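Local coordinates for Iron(III) ABC transporter, periplasmic iron-compound-binding protein (Vibrio cholerae, PDB 5GGY) that probably binds ferric siderophores such as iron-loaded Desferal in the periplasm and delivers them to an ABC transporter for iron uptake, at residues A[138-141]-A[142-146]; A[147-150]-A[151-154]; A[153-157]-A[158-162]. All blocks are in the same frame, centred on the assembly; numbering follows the deposited sequence.

Interaction 1: residues A[138-141]-A[142-146]; sequences EAMY and ARFSE
The carbonyl oxygen of Y141 receives two weak hydrogen bonds from S145. S145 OG lies 3.3 Å from Y141 O, and S145 N lies 3.4 Å from the same Y141 O. The hydroxyl reaches back because OG sits beside its own backbone N, opposite the carbonyl carbon (chi1 -60°). The preceding bonds are shorter. R143 N donates to A139 O at 2.8 Å, and F144 N donates to M140 O at 2.9 Å. M140 O does more than accept this bond. It also lies over one face of the F144 ring, displaced toward the rim.

These bonds belong to helix 130-154, the long helix that leads into the C-terminal lobe. A long helix joining the two lobes is characteristic of siderophore-binding proteins of the FhuD type.

M140 and F144 run side by side and point the same way. M140 CG meets the far end of the ring, 3.4 Å from F144 CZ. The sulfur makes an oblique Met-aromatic contact: M140 SD is 4.8 Å from the centroid of the F144 ring. A bend at the last torsion (chi3 71°) keeps the M140 methyl near F144 CE2. Y141 also runs beside F144, the two side chains pointing the same way. F144 CD2 comes to the edge of the Y141 ring, near its plane, 3.8 Å from Y141 CD1. Both M140 and F144 are buried, M140 against helix 262-276 and F144 against helices 262-276 and 181-188. The Y141 hydroxyl bonds to E54 of the second subunit.

R143 NH1 forms a salt bridge to E146 OE1 at 3.0 Å, with the oxygen in the guanidinium plane. E269 takes R143 NE, so two carboxylates grip one guanidinium and probably limit its rotation.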
loop_
_atom_site.group_PDB
_atom_site.type_symbol
_atom_site.label_atom_id
_atom_site.label_comp_id
_atom_site.label_asym_id
_atom_site.label_seq_id
_atom_site.Cartn_x
_atom_site.Cartn_y
_atom_site.Cartn_z
ATOM N N GLU A 138 3.907 4.823 -0.437
ATOM C CA GLU A 138 3.416 5.304 -1.722
ATOM C C GLU A 138 4.483 5.154 -2.797
ATOM O O GLU A 138 4.200 4.713 -3.911
ATOM C CB GLU A 138 2.976 6.766 -1.622
ATOM C CG GLU A 138 1.675 6.983 -0.870
ATOM C CD GLU A 138 1.412 8.448 -0.575
ATOM O OE1 GLU A 138 2.262 9.289 -0.935
ATOM O OE2 GLU A 138 0.359 8.758 0.019
ATOM N N ALA A 139 5.711 5.529 -2.452
ATOM C CA ALA A 139 6.837 5.406 -3.368
ATOM C C ALA A 139 7.125 3.942 -3.670
ATOM O O ALA A 139 7.556 3.597 -4.768
ATOM C CB ALA A 139 8.069 6.081 -2.789
ATOM N N MET A 140 6.879 3.087 -2.683
ATOM C CA MET A 140 7.101 1.655 -2.826
ATOM C C MET A 140 6.137 1.032 -3.834
ATOM O O MET A 140 6.554 0.292 -4.727
ATOM C CB MET A 140 6.963 0.960 -1.470
ATOM C CG MET A 140 7.437 -0.481 -1.468
ATOM S SD MET A 140 7.317 -1.272 0.145
ATOM C CE MET A 140 5.544 -1.439 0.314
ATOM N N TYR A 141 4.851 1.336 -3.688
ATOM C CA TYR A 141 3.823 0.794 -4.571
ATOM C C TYR A 141 4.001 1.300 -5.995
ATOM O O TYR A 141 3.692 0.601 -6.959
ATOM C CB TYR A 141 2.431 1.152 -4.049
ATOM C CG TYR A 141 2.125 0.546 -2.698
ATOM C CD1 TYR A 141 2.482 -0.765 -2.408
ATOM C CD2 TYR A 141 1.494 1.288 -1.707
ATOM C CE1 TYR A 141 2.209 -1.323 -1.174
ATOM C CE2 TYR A 141 1.218 0.737 -0.470
ATOM C CZ TYR A 141 1.578 -0.567 -0.208
ATOM O OH TYR A 141 1.304 -1.118 1.025
ATOM N N ALA A 142 4.510 2.522 -6.119
ATOM C CA ALA A 142 4.822 3.086 -7.424
ATOM C C ALA A 142 6.047 2.393 -8.012
ATOM O O ALA A 142 6.089 2.089 -9.205
ATOM C CB ALA A 142 5.049 4.586 -7.318
ATOM N N ARG A 143 7.038 2.144 -7.159
ATOM C CA ARG A 143 8.255 1.445 -7.558
ATOM C C ARG A 143 7.942 0.036 -8.052
ATOM O O ARG A 143 8.555 -0.440 -9.009
ATOM C CB ARG A 143 9.242 1.388 -6.392
ATOM C CG ARG A 143 10.578 0.755 -6.731
ATOM C CD ARG A 143 11.225 1.450 -7.916
ATOM N NE ARG A 143 12.590 0.986 -8.148
ATOM C CZ ARG A 143 13.298 1.273 -9.234
ATOM N NH1 ARG A 143 12.766 2.015 -10.194
ATOM N NH2 ARG A 143 14.534 0.814 -9.364
ATOM N N PHE A 144 6.986 -0.620 -7.397
ATOM C CA PHE A 144 6.548 -1.960 -7.787
ATOM C C PHE A 144 6.059 -1.976 -9.231
ATOM O O PHE A 144 6.383 -2.880 -10.001
ATOM C CB PHE A 144 5.433 -2.459 -6.864
ATOM C CG PHE A 144 5.900 -2.830 -5.485
ATOM C CD1 PHE A 144 7.161 -3.364 -5.284
ATOM C CD2 PHE A 144 5.073 -2.645 -4.391
ATOM C CE1 PHE A 144 7.587 -3.704 -4.018
ATOM C CE2 PHE A 144 5.492 -2.988 -3.122
ATOM C CZ PHE A 144 6.751 -3.519 -2.934
ATOM N N SER A 145 5.278 -0.961 -9.586
ATOM C CA SER A 145 4.705 -0.848 -10.922
ATOM C C SER A 145 5.777 -0.588 -11.973
ATOM O O SER A 145 5.717 -1.128 -13.076
ATOM C CB SER A 145 3.656 0.268 -10.968
ATOM O OG SER A 145 2.597 0.017 -10.059
ATOM N N GLU A 146 6.754 0.245 -11.628
ATOM C CA GLU A 146 7.857 0.549 -12.534
ATOM C C GLU A 146 8.657 -0.708 -12.853
ATOM O O GLU A 146 8.964 -0.983 -14.014
ATOM C CB GLU A 146 8.780 1.615 -11.934
ATOM C CG GLU A 146 8.091 2.922 -11.582
ATOM C CD GLU A 146 9.030 3.906 -10.909
ATOM O OE1 GLU A 146 10.235 3.596 -10.804
ATOM O OE2 GLU A 146 8.565 4.984 -10.483
#

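Interaction 2: residues A[147-150]-A[151-154]; sequences LKAS and LQHA
Backbone bonds tie L147 and K148 to L151 and Q152. L151 N donates to L147 O at 3.1 Å and, more weakly, to K148 O at 3.2 Å. K148 O also takes Q152 N at 3.1 Å, in a nearly straight bond of 164°. Two amides therefore share K148 O. The next bond is poorer: A154 N reaches S150 O only weakly, at 3.3 Å, and a second weak bond runs from A154 N to L151 O. This fits the end of helix 130-154, where the regular pattern frays.

One side chain bonds to the backbone across the turn. H153 ND1 points back to A149 O, which lies at the ring edge, near the imidazole plane. This bond from H153 ND1 to A149 O is weak, at 3.3 Å. S150 OG likewise reaches back one turn, to E146 O.

The remaining contacts are packing. Q152 CG stands between its own backbone N and carbonyl carbon (chi1 59°), and this folds the chain back along the preceding turn. Q152 CG then comes 3.2 Å from K148 O, and the amide end lies near A149, with Q152 NE2 3.5 Å from A149 CA. L151 CG rests on L147 O at 3.3 Å. L147 and L151 are buried against L189 and helix 262-276, so this side of the helix faces the body of the lobe.

The two weak bonds of A154 N, to S150 O and L151 O, are consistent with a last turn held less firmly. The imidazole edge gives A149 O a side-chain donor there, and in this bond ND1 probably carries the proton.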
loop_
_atom_site.group_PDB
_atom_site.type_symbol
_atom_site.label_atom_id
_atom_site.label_comp_id
_atom_site.label_asym_id
_atom_site.label_seq_id
_atom_site.Cartn_x
_atom_site.Cartn_y
_atom_site.Cartn_z
ATOM N N LEU A 147 8.991 -1.466 -11.815
ATOM C CA LEU A 147 9.774 -2.687 -11.973
ATOM C C LEU A 147 8.996 -3.750 -12.737
ATOM O O LEU A 147 9.563 -4.489 -13.541
ATOM C CB LEU A 147 10.197 -3.228 -10.610
ATOM C CG LEU A 147 11.035 -2.289 -9.743
ATOM C CD1 LEU A 147 11.250 -2.898 -8.371
ATOM C CD2 LEU A 147 12.362 -1.977 -10.416
ATOM N N LYS A 148 7.696 -3.825 -12.473
ATOM C CA LYS A 148 6.828 -4.766 -13.167
ATOM C C LYS A 148 6.803 -4.475 -14.663
ATOM O O LYS A 148 6.838 -5.391 -15.485
ATOM C CB LYS A 148 5.410 -4.715 -12.596
ATOM C CG LYS A 148 4.419 -5.585 -13.353
ATOM C CD LYS A 148 3.093 -5.717 -12.623
ATOM C CE LYS A 148 2.140 -6.605 -13.410
ATOM N NZ LYS A 148 0.881 -6.910 -12.676
ATOM N N ALA A 149 6.745 -3.191 -15.004
ATOM C CA ALA A 149 6.746 -2.756 -16.396
ATOM C C ALA A 149 8.076 -3.075 -17.067
ATOM O O ALA A 149 8.120 -3.447 -18.241
ATOM C CB ALA A 149 6.452 -1.268 -16.484
ATOM N N SER A 150 9.157 -2.924 -16.310
ATOM C CA SER A 150 10.496 -3.214 -16.805
ATOM C C SER A 150 10.643 -4.694 -17.149
ATOM O O SER A 150 11.376 -5.060 -18.068
ATOM C CB SER A 150 11.546 -2.803 -15.772
ATOM O OG SER A 150 11.456 -1.421 -15.471
ATOM N N LEU A 151 9.938 -5.542 -16.405
ATOM C CA LEU A 151 9.976 -6.980 -16.641
ATOM C C LEU A 151 9.160 -7.373 -17.868
ATOM O O LEU A 151 9.632 -8.126 -18.719
ATOM C CB LEU A 151 9.471 -7.734 -15.408
ATOM C CG LEU A 151 10.364 -7.667 -14.167
ATOM C CD1 LEU A 151 9.674 -8.314 -12.979
ATOM C CD2 LEU A 151 11.706 -8.331 -14.434
ATOM N N GLN A 152 7.938 -6.855 -17.964
ATOM C CA GLN A 152 7.058 -7.183 -19.083
ATOM C C GLN A 152 7.447 -6.422 -20.347
ATOM O O GLN A 152 6.744 -6.473 -21.352
ATOM C CB GLN A 152 5.596 -6.905 -18.718
ATOM C CG GLN A 152 5.306 -5.470 -18.325
ATOM C CD GLN A 152 3.972 -5.318 -17.617
ATOM O OE1 GLN A 152 3.248 -6.294 -17.416
ATOM N NE2 GLN A 152 3.644 -4.090 -17.229
ATOM N N HIS A 153 8.567 -5.708 -20.285
ATOM C CA HIS A 153 9.157 -5.099 -21.468
ATOM C C HIS A 153 10.305 -5.974 -21.959
ATOM O O HIS A 153 10.558 -6.076 -23.161
ATOM C CB HIS A 153 9.655 -3.684 -21.166
ATOM C CG HIS A 153 8.825 -2.602 -21.790
ATOM N ND1 HIS A 153 7.625 -2.183 -21.260
ATOM C CD2 HIS A 153 9.034 -1.853 -22.899
ATOM C CE1 HIS A 153 7.126 -1.220 -22.021
ATOM N NE2 HIS A 153 7.957 -1.002 -23.016
ATOM N N ALA A 154 10.989 -6.608 -21.012
ATOM C CA ALA A 154 12.112 -7.485 -21.316
ATOM C C ALA A 154 11.666 -8.935 -21.477
ATOM O O ALA A 154 12.323 -9.721 -22.154
ATOM C CB ALA A 154 13.167 -7.379 -20.230
#

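Interaction 3: residues A[153-157]-A[158-162]; sequences HAFGD and TLPAV
Two torsions of F155 set its ring against P160. The first (chi1 -77°) sends the ring out on the side where P160 lies, and the second (chi2 -82°) turns it so that a face meets the proline. The pyrrolidine ring of P160, puckered C-gamma endo, offers its CG to that face. P160 CG lies 3.9 Å from the centroid of the F155 ring and 19° off the ring normal, a CH-pi contact. The closest atoms are P160 CG and F155 CD1, at 3.7 Å, so the approach is displaced toward the rim. P160 CD also covers the near end of the ring, 3.8 Å from F155 CG. The two side chains cross at about a right angle.

One methyl of L159 packs inside the turn. L159 CD2 touches F155 CB at 4.0 Å and G156 O at 3.7 Å. L159 also packs on L151 and Q152 of the helix just left behind.

The turn itself follows helix 130-154 and leads into strand 161-167 of the C-terminal lobe. G156 is the first residue to leave helical geometry. Its positive phi suits glycine. The modelled peptide between D157 and T158 is cis, but D157 is poorly ordered, so its detail is doubtful. Y219, on the neighbouring strand 219-223, meets the F155 ring edge-to-face and also packs against P160. The connection is thus packed against the strand beside the one it enters.

No hydrogen bond joins the two segments. G156 O and T158 O, 3.5 Å apart, are both acceptors and cannot pair. Cohesion between the segments therefore rests on dispersion and the weak polarity of the proline C-H groups over the aromatic face.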
loop_
_atom_site.group_PDB
_atom_site.type_symbol
_atom_site.label_atom_id
_atom_site.label_comp_id
_atom_site.label_asym_id
_atom_site.label_seq_id
_atom_site.Cartn_x
_atom_site.Cartn_y
_atom_site.Cartn_z
ATOM N N HIS A 153 8.567 -5.708 -20.285
ATOM C CA HIS A 153 9.157 -5.099 -21.468
ATOM C C HIS A 153 10.305 -5.974 -21.959
ATOM O O HIS A 153 10.558 -6.076 -23.161
ATOM C CB HIS A 153 9.655 -3.684 -21.166
ATOM C CG HIS A 153 8.825 -2.602 -21.790
ATOM N ND1 HIS A 153 7.625 -2.183 -21.260
ATOM C CD2 HIS A 153 9.034 -1.853 -22.899
ATOM C CE1 HIS A 153 7.126 -1.220 -22.021
ATOM N NE2 HIS A 153 7.957 -1.002 -23.016
ATOM N N ALA A 154 10.989 -6.608 -21.012
ATOM C CA ALA A 154 12.112 -7.485 -21.316
ATOM C C ALA A 154 11.666 -8.935 -21.477
ATOM O O ALA A 154 12.323 -9.721 -22.154
ATOM C CB ALA A 154 13.167 -7.379 -20.230
ATOM N N PHE A 155 10.555 -9.288 -20.839
ATOM C CA PHE A 155 10.020 -10.642 -20.928
ATOM C C PHE A 155 8.748 -10.670 -21.764
ATOM O O PHE A 155 8.347 -11.720 -22.266
ATOM C CB PHE A 155 9.727 -11.208 -19.532
ATOM C CG PHE A 155 10.949 -11.667 -18.785
ATOM C CD1 PHE A 155 11.497 -12.913 -19.033
ATOM C CD2 PHE A 155 11.538 -10.859 -17.824
ATOM C CE1 PHE A 155 12.616 -13.344 -18.345
ATOM C CE2 PHE A 155 12.659 -11.284 -17.131
ATOM C CZ PHE A 155 13.199 -12.528 -17.393
ATOM N N GLY A 156 8.117 -9.510 -21.911
ATOM C CA GLY A 156 6.806 -9.436 -22.525
ATOM C C GLY A 156 5.777 -10.086 -21.621
ATOM O O GLY A 156 6.071 -10.419 -20.473
ATOM N N ASP A 157 4.563 -10.256 -22.132
ATOM C CA ASP A 157 3.519 -10.968 -21.403
ATOM C C ASP A 157 3.323 -12.341 -22.047
ATOM O O ASP A 157 3.299 -12.446 -23.274
ATOM C CB ASP A 157 2.210 -10.173 -21.407
ATOM C CG ASP A 157 2.434 -8.671 -21.314
ATOM O OD1 ASP A 157 1.486 -7.912 -21.611
ATOM O OD2 ASP A 157 3.553 -8.248 -20.955
ATOM N N THR A 158 3.188 -13.392 -21.238
ATOM C CA THR A 158 3.136 -13.288 -19.784
ATOM C C THR A 158 4.515 -13.363 -19.132
ATOM O O THR A 158 5.499 -13.751 -19.763
ATOM C CB THR A 158 2.253 -14.401 -19.182
ATOM O OG1 THR A 158 2.837 -15.681 -19.454
ATOM C CG2 THR A 158 0.854 -14.353 -19.777
ATOM N N LEU A 159 4.570 -12.990 -17.857
ATOM C CA LEU A 159 5.808 -13.000 -17.088
ATOM C C LEU A 159 6.157 -14.418 -16.638
ATOM O O LEU A 159 5.267 -15.226 -16.376
ATOM C CB LEU A 159 5.686 -12.062 -15.883
ATOM C CG LEU A 159 5.584 -10.576 -16.237
ATOM C CD1 LEU A 159 5.274 -9.740 -15.007
ATOM C CD2 LEU A 159 6.869 -10.100 -16.896
ATOM N N PRO A 160 7.460 -14.727 -16.555
ATOM C CA PRO A 160 7.922 -16.084 -16.236
ATOM C C PRO A 160 7.638 -16.502 -14.796
ATOM O O PRO A 160 7.387 -15.653 -13.941
ATOM C CB PRO A 160 9.431 -16.002 -16.480
ATOM C CG PRO A 160 9.764 -14.569 -16.240
ATOM C CD PRO A 160 8.586 -13.797 -16.753
ATOM N N ALA A 161 7.679 -17.806 -14.541
ATOM C CA ALA A 161 7.509 -18.332 -13.191
ATOM C C ALA A 161 8.840 -18.306 -12.447
ATOM O O ALA A 161 9.869 -18.709 -12.987
ATOM C CB ALA A 161 6.946 -19.744 -13.234
ATOM N N VAL A 162 8.814 -17.824 -11.208
ATOM C CA VAL A 162 10.034 -17.656 -10.425
ATOM C C VAL A 162 9.942 -18.356 -9.073
ATOM O O VAL A 162 8.924 -18.273 -8.387
ATOM C CB VAL A 162 10.351 -16.160 -10.191
ATOM C CG1 VAL A 162 11.603 -15.997 -9.339
ATOM C CG2 VAL A 162 10.517 -15.434 -11.514
#

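Overall arrangement
The three contacts follow one another along the chain. Interactions 1 and 2 both lie on helix 130-154, with centres 13 Å apart. Interaction 3 shares H153 and A154 with interaction 2 and carries the chain to strand 161-167. Interactions 1 and 2 are partly buried and each sets one side against helix 262-276. Interaction 3 is at the surface. Their chemistry changes along this path. Interaction 1 adds aromatic, sulfur and charged side-chain contacts to the helix bonds, and it alone touches the second subunit. Interaction 2 relies on backbone bonds that weaken toward the helix end. Interaction 3 is apolar. L159 packs on Q152 and links the last two.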